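Long-range contact in glycerol kinase, putative (Plasmodium falciparum, PDB 2W40), which probably catalyses the ATP-dependent phosphorylation of glycerol to sn-glycerol 3-phosphate, the step by which glycerol enters metabolism: residues V184-I195 / L289-F297. Residues are numbered along the deposited sequence; the frame is centred on the assembly and turned at random.
Sequences VTNASRTLLMDI and LITTICYKF. With EDO (1,2-ethanediol), chain B; EDO (1,2-ethanediol), chain D.
I293, on strand 290-295, packs against V184, T185, S188, M193 and I195 of the helical turn and loop 184-195, and every carbon beyond its CA finds something there. I293 CB sits 4.1 Å from the carbonyl O of V184. I293 CG2 then takes two methyls at once, V184 CG2 and T185 CG2, each 3.9 Å away. The other branch leaves beside the backbone N (chi1 -61°), which brings I293 CG1 within 3.8 Å of V184 O and against S188 CB; the M193 side chain crosses that of I293 at about a right angle and touches CG1 with its CE. At the tip, I293 CD1 meets I195 CD1 at 4.0 Å, the two side chains running alongside one another in opposite senses. Strand 290-295 is an edge strand, within the chain, of the mixed sheet in the C-terminal FGGY half, and 184-195 belongs to the N-terminal half, so this packing joins the two actin-like halves of the kinase. Polar groups gather next door. T292 OG1 lies at the R189 guanidinium edge, near its plane, and accepts a weak hydrogen bond from NH1 (3.2 Å, 162° at the hydrogen); the arginine also salt-bridges E86 and E308. The same hydroxyl donates to a water that in turn donates to S188 O and T291 O.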
loop_
_atom_site.group_PDB
_atom_site.type_symbol
_atom_site.label_atom_id
_atom_site.label_comp_id
_atom_site.label_asym_id
_atom_site.label_seq_id
_atom_site.Cartn_x
_atom_site.Cartn_y
_atom_site.Cartn_z
ATOM N N VAL C 184 -20.563 26.659 22.942
ATOM C CA VAL C 184 -20.152 27.468 21.792
ATOM C C VAL C 184 -19.048 26.852 20.904
ATOM O O VAL C 184 -19.020 27.057 19.680
ATOM C CB VAL C 184 -19.626 28.850 22.254
ATOM C CG1 VAL C 184 -20.693 29.786 22.809
ATOM C CG2 VAL C 184 -18.496 28.700 23.247
ATOM N N THR C 185 -18.144 26.075 21.460
ATOM C CA THR C 185 -17.107 25.401 20.664
ATOM C C THR C 185 -17.665 24.287 19.750
ATOM O O THR C 185 -17.398 24.306 18.536
ATOM C CB THR C 185 -15.901 24.912 21.472
ATOM O OG1 THR C 185 -16.263 23.792 22.318
ATOM C CG2 THR C 185 -15.320 26.092 22.287
ATOM N N ASN C 186 -18.529 23.421 20.311
ATOM C CA ASN C 186 -19.171 22.408 19.515
ATOM C C ASN C 186 -20.148 22.995 18.495
ATOM O O ASN C 186 -20.173 22.529 17.349
ATOM C CB ASN C 186 -19.877 21.396 20.411
ATOM C CG ASN C 186 -18.908 20.276 20.897
ATOM O OD1 ASN C 186 -18.436 19.470 20.087
ATOM N ND2 ASN C 186 -18.677 20.204 22.181
ATOM N N ALA C 187 -20.888 24.025 18.898
ATOM C CA ALA C 187 -21.828 24.670 17.966
ATOM C C ALA C 187 -21.077 25.240 16.757
ATOM O O ALA C 187 -21.632 25.298 15.639
ATOM C CB ALA C 187 -22.701 25.736 18.614
ATOM N N SER C 188 -19.836 25.689 16.948
ATOM C CA SER C 188 -19.043 26.321 15.878
ATOM C C SER C 188 -18.551 25.299 14.794
ATOM O O SER C 188 -18.000 25.703 13.772
ATOM C CB SER C 188 -17.869 27.070 16.486
ATOM O OG SER C 188 -16.789 26.207 16.790
ATOM N N ARG C 189 -18.800 23.984 15.105
ATOM C CA ARG C 189 -18.333 22.880 14.293
ATOM C C ARG C 189 -19.440 22.285 13.414
ATOM O O ARG C 189 -19.314 21.218 12.800
ATOM C CB ARG C 189 -17.727 21.801 15.141
ATOM C CG ARG C 189 -16.703 22.329 16.109
ATOM C CD ARG C 189 -15.601 23.141 15.473
ATOM N NE ARG C 189 -14.743 22.319 14.595
ATOM C CZ ARG C 189 -13.510 22.594 14.195
ATOM N NH1 ARG C 189 -12.927 23.771 14.466
ATOM N NH2 ARG C 189 -12.817 21.695 13.514
ATOM N N THR C 190 -20.560 22.975 13.434
ATOM C CA THR C 190 -21.788 22.428 12.801
ATOM C C THR C 190 -22.082 22.986 11.376
ATOM O O THR C 190 -22.858 22.320 10.614
ATOM C CB THR C 190 -23.034 22.743 13.708
ATOM O OG1 THR C 190 -23.232 24.156 13.745
ATOM C CG2 THR C 190 -23.019 22.067 15.099
ATOM N N LEU C 191 -21.533 24.174 11.063
ATOM C CA LEU C 191 -21.809 24.926 9.826
ATOM C C LEU C 191 -23.185 25.640 9.924
ATOM O O LEU C 191 -23.705 26.123 8.932
ATOM C CB LEU C 191 -21.686 24.084 8.574
ATOM C CG LEU C 191 -20.543 24.364 7.622
ATOM C CD1 LEU C 191 -20.304 23.247 6.534
ATOM C CD2 LEU C 191 -20.790 25.652 7.031
ATOM N N LEU C 192 -23.790 25.610 11.156
ATOM C CA LEU C 192 -25.098 26.211 11.437
ATOM C C LEU C 192 -25.062 27.458 12.338
ATOM O O LEU C 192 -26.114 28.106 12.495
ATOM C CB LEU C 192 -26.090 25.227 12.017
ATOM C CG LEU C 192 -26.237 23.951 11.248
ATOM C CD1 LEU C 192 -27.119 23.036 12.111
ATOM C CD2 LEU C 192 -26.801 24.230 9.845
ATOM N N MET C 193 -23.908 27.734 12.993
ATOM C CA MET C 193 -23.849 28.824 13.930
ATOM C C MET C 193 -23.197 30.041 13.247
ATOM O O MET C 193 -22.205 29.870 12.542
ATOM C CB MET C 193 -22.990 28.427 15.109
ATOM C CG MET C 193 -23.098 29.406 16.270
ATOM S SD MET C 193 -21.898 29.120 17.602
ATOM C CE MET C 193 -20.391 29.884 16.891
ATOM N N ASP C 194 -23.673 31.231 13.580
ATOM C CA ASP C 194 -23.072 32.512 13.218
ATOM C C ASP C 194 -21.827 32.682 14.116
ATOM O O ASP C 194 -21.956 32.735 15.359
ATOM C CB ASP C 194 -24.041 33.631 13.424
ATOM C CG ASP C 194 -23.454 34.998 12.931
ATOM O OD1 ASP C 194 -22.293 35.337 13.232
ATOM O OD2 ASP C 194 -24.225 35.765 12.266
ATOM N N ILE C 195 -20.652 32.629 13.498
ATOM C CA ILE C 195 -19.373 32.662 14.265
ATOM C C ILE C 195 -19.118 33.940 15.086
ATOM O O ILE C 195 -18.351 33.924 16.035
ATOM C CB ILE C 195 -18.193 32.412 13.280
ATOM C CG1 ILE C 195 -16.872 32.012 13.976
ATOM C CG2 ILE C 195 -17.872 33.556 12.374
ATOM C CD1 ILE C 195 -16.985 30.797 14.833
ATOM N N LEU C 289 -7.297 27.523 6.506
ATOM C CA LEU C 289 -7.514 27.242 7.902
ATOM C C LEU C 289 -8.960 27.634 8.269
ATOM O O LEU C 289 -9.627 28.440 7.615
ATOM C CB LEU C 289 -6.468 28.037 8.706
ATOM C CG LEU C 289 -4.966 27.708 8.421
ATOM C CD1 LEU C 289 -4.010 28.415 9.348
ATOM C CD2 LEU C 289 -4.659 26.161 8.574
ATOM N N ILE C 290 -9.477 26.993 9.289
ATOM C CA ILE C 290 -10.864 27.239 9.743
ATOM C C ILE C 290 -10.873 28.210 10.935
ATOM O O ILE C 290 -10.059 28.076 11.843
ATOM C CB ILE C 290 -11.496 25.894 10.189
ATOM C CG1 ILE C 290 -11.764 24.942 8.983
ATOM C CG2 ILE C 290 -12.814 26.130 11.045
ATOM C CD1 ILE C 290 -12.353 23.673 9.347
ATOM N N THR C 291 -11.759 29.183 10.898
ATOM C CA THR C 291 -12.005 30.102 12.039
ATOM C C THR C 291 -12.958 29.443 13.018
ATOM O O THR C 291 -14.044 29.031 12.577
ATOM C CB THR C 291 -12.658 31.407 11.545
ATOM O OG1 THR C 291 -11.861 31.917 10.537
ATOM C CG2 THR C 291 -12.861 32.426 12.662
ATOM N N THR C 292 -12.560 29.253 14.259
ATOM C CA THR C 292 -13.394 28.585 15.237
ATOM C C THR C 292 -13.353 29.344 16.593
ATOM O O THR C 292 -12.644 30.339 16.743
ATOM C CB THR C 292 -12.956 27.096 15.367
ATOM O OG1 THR C 292 -13.945 26.382 16.079
ATOM C CG2 THR C 292 -11.542 27.016 16.115
ATOM N N ILE C 293 -14.213 28.944 17.475
ATOM C CA ILE C 293 -14.251 29.495 18.815
ATOM C C ILE C 293 -13.192 28.714 19.640
ATOM O O ILE C 293 -13.191 27.448 19.579
ATOM C CB ILE C 293 -15.587 29.316 19.531
ATOM C CG1 ILE C 293 -16.753 30.002 18.820
ATOM C CG2 ILE C 293 -15.430 29.754 20.994
ATOM C CD1 ILE C 293 -16.653 31.430 18.762
ATOM N N CYS C 294 -12.243 29.387 20.299
ATOM C CA CYS C 294 -11.349 28.706 21.206
ATOM C C CYS C 294 -12.033 28.341 22.538
ATOM O O CYS C 294 -12.046 27.153 22.958
ATOM C CB CYS C 294 -10.106 29.536 21.439
ATOM S SG CYS C 294 -8.656 28.571 21.961
ATOM N N TYR C 295 -12.647 29.325 23.199
ATOM C CA TYR C 295 -13.425 29.084 24.423
ATOM C C TYR C 295 -14.184 30.369 24.741
ATOM O O TYR C 295 -13.808 31.450 24.294
ATOM C CB TYR C 295 -12.492 28.622 25.575
ATOM C CG TYR C 295 -11.251 29.501 25.768
ATOM C CD1 TYR C 295 -11.341 30.740 26.410
ATOM C CD2 TYR C 295 -10.046 29.164 25.200
ATOM C CE1 TYR C 295 -10.228 31.551 26.475
ATOM C CE2 TYR C 295 -8.938 29.994 25.320
ATOM C CZ TYR C 295 -9.040 31.169 25.970
ATOM O OH TYR C 295 -7.898 32.043 26.077
ATOM N N LYS C 296 -15.198 30.243 25.582
ATOM C CA LYS C 296 -15.943 31.335 26.202
ATOM C C LYS C 296 -16.376 30.734 27.497
ATOM O O LYS C 296 -17.323 30.039 27.555
ATOM C CB LYS C 296 -17.169 31.768 25.359
ATOM C CG LYS C 296 -18.011 32.893 25.962
ATOM C CD LYS C 296 -19.200 33.229 25.141
ATOM C CE LYS C 296 -20.184 33.959 25.955
ATOM N NZ LYS C 296 -21.336 34.537 25.214
ATOM N N PHE C 297 -15.677 31.069 28.576
ATOM C CA PHE C 297 -15.991 30.408 29.825
ATOM C C PHE C 297 -17.418 30.751 30.348
ATOM O O PHE C 297 -18.153 29.848 30.754
ATOM C CB PHE C 297 -14.902 30.758 30.942
ATOM C CG PHE C 297 -13.598 30.034 30.808
ATOM C CD1 PHE C 297 -13.086 29.639 29.606
ATOM C CD2 PHE C 297 -12.829 29.768 31.917
ATOM C CE1 PHE C 297 -11.866 29.034 29.470
ATOM C CE2 PHE C 297 -11.607 29.103 31.783
ATOM C CZ PHE C 297 -11.115 28.772 30.541
HETATM C C1 EDO B . -22.778 31.134 25.054
HETATM O O1 EDO B . -22.499 32.091 23.981
HETATM C C2 EDO B . -23.940 31.619 25.912
HETATM O O2 EDO B . -23.404 32.713 26.660
HETATM C C1 EDO D . -11.618 28.249 5.246
HETATM O O1 EDO D . -10.317 28.828 4.991
HETATM C C2 EDO D . -11.611 26.751 5.105
HETATM O O2 EDO D . -12.857 26.242 5.327
HETATM O O HOH W 1 -15.471 26.552 13.754
#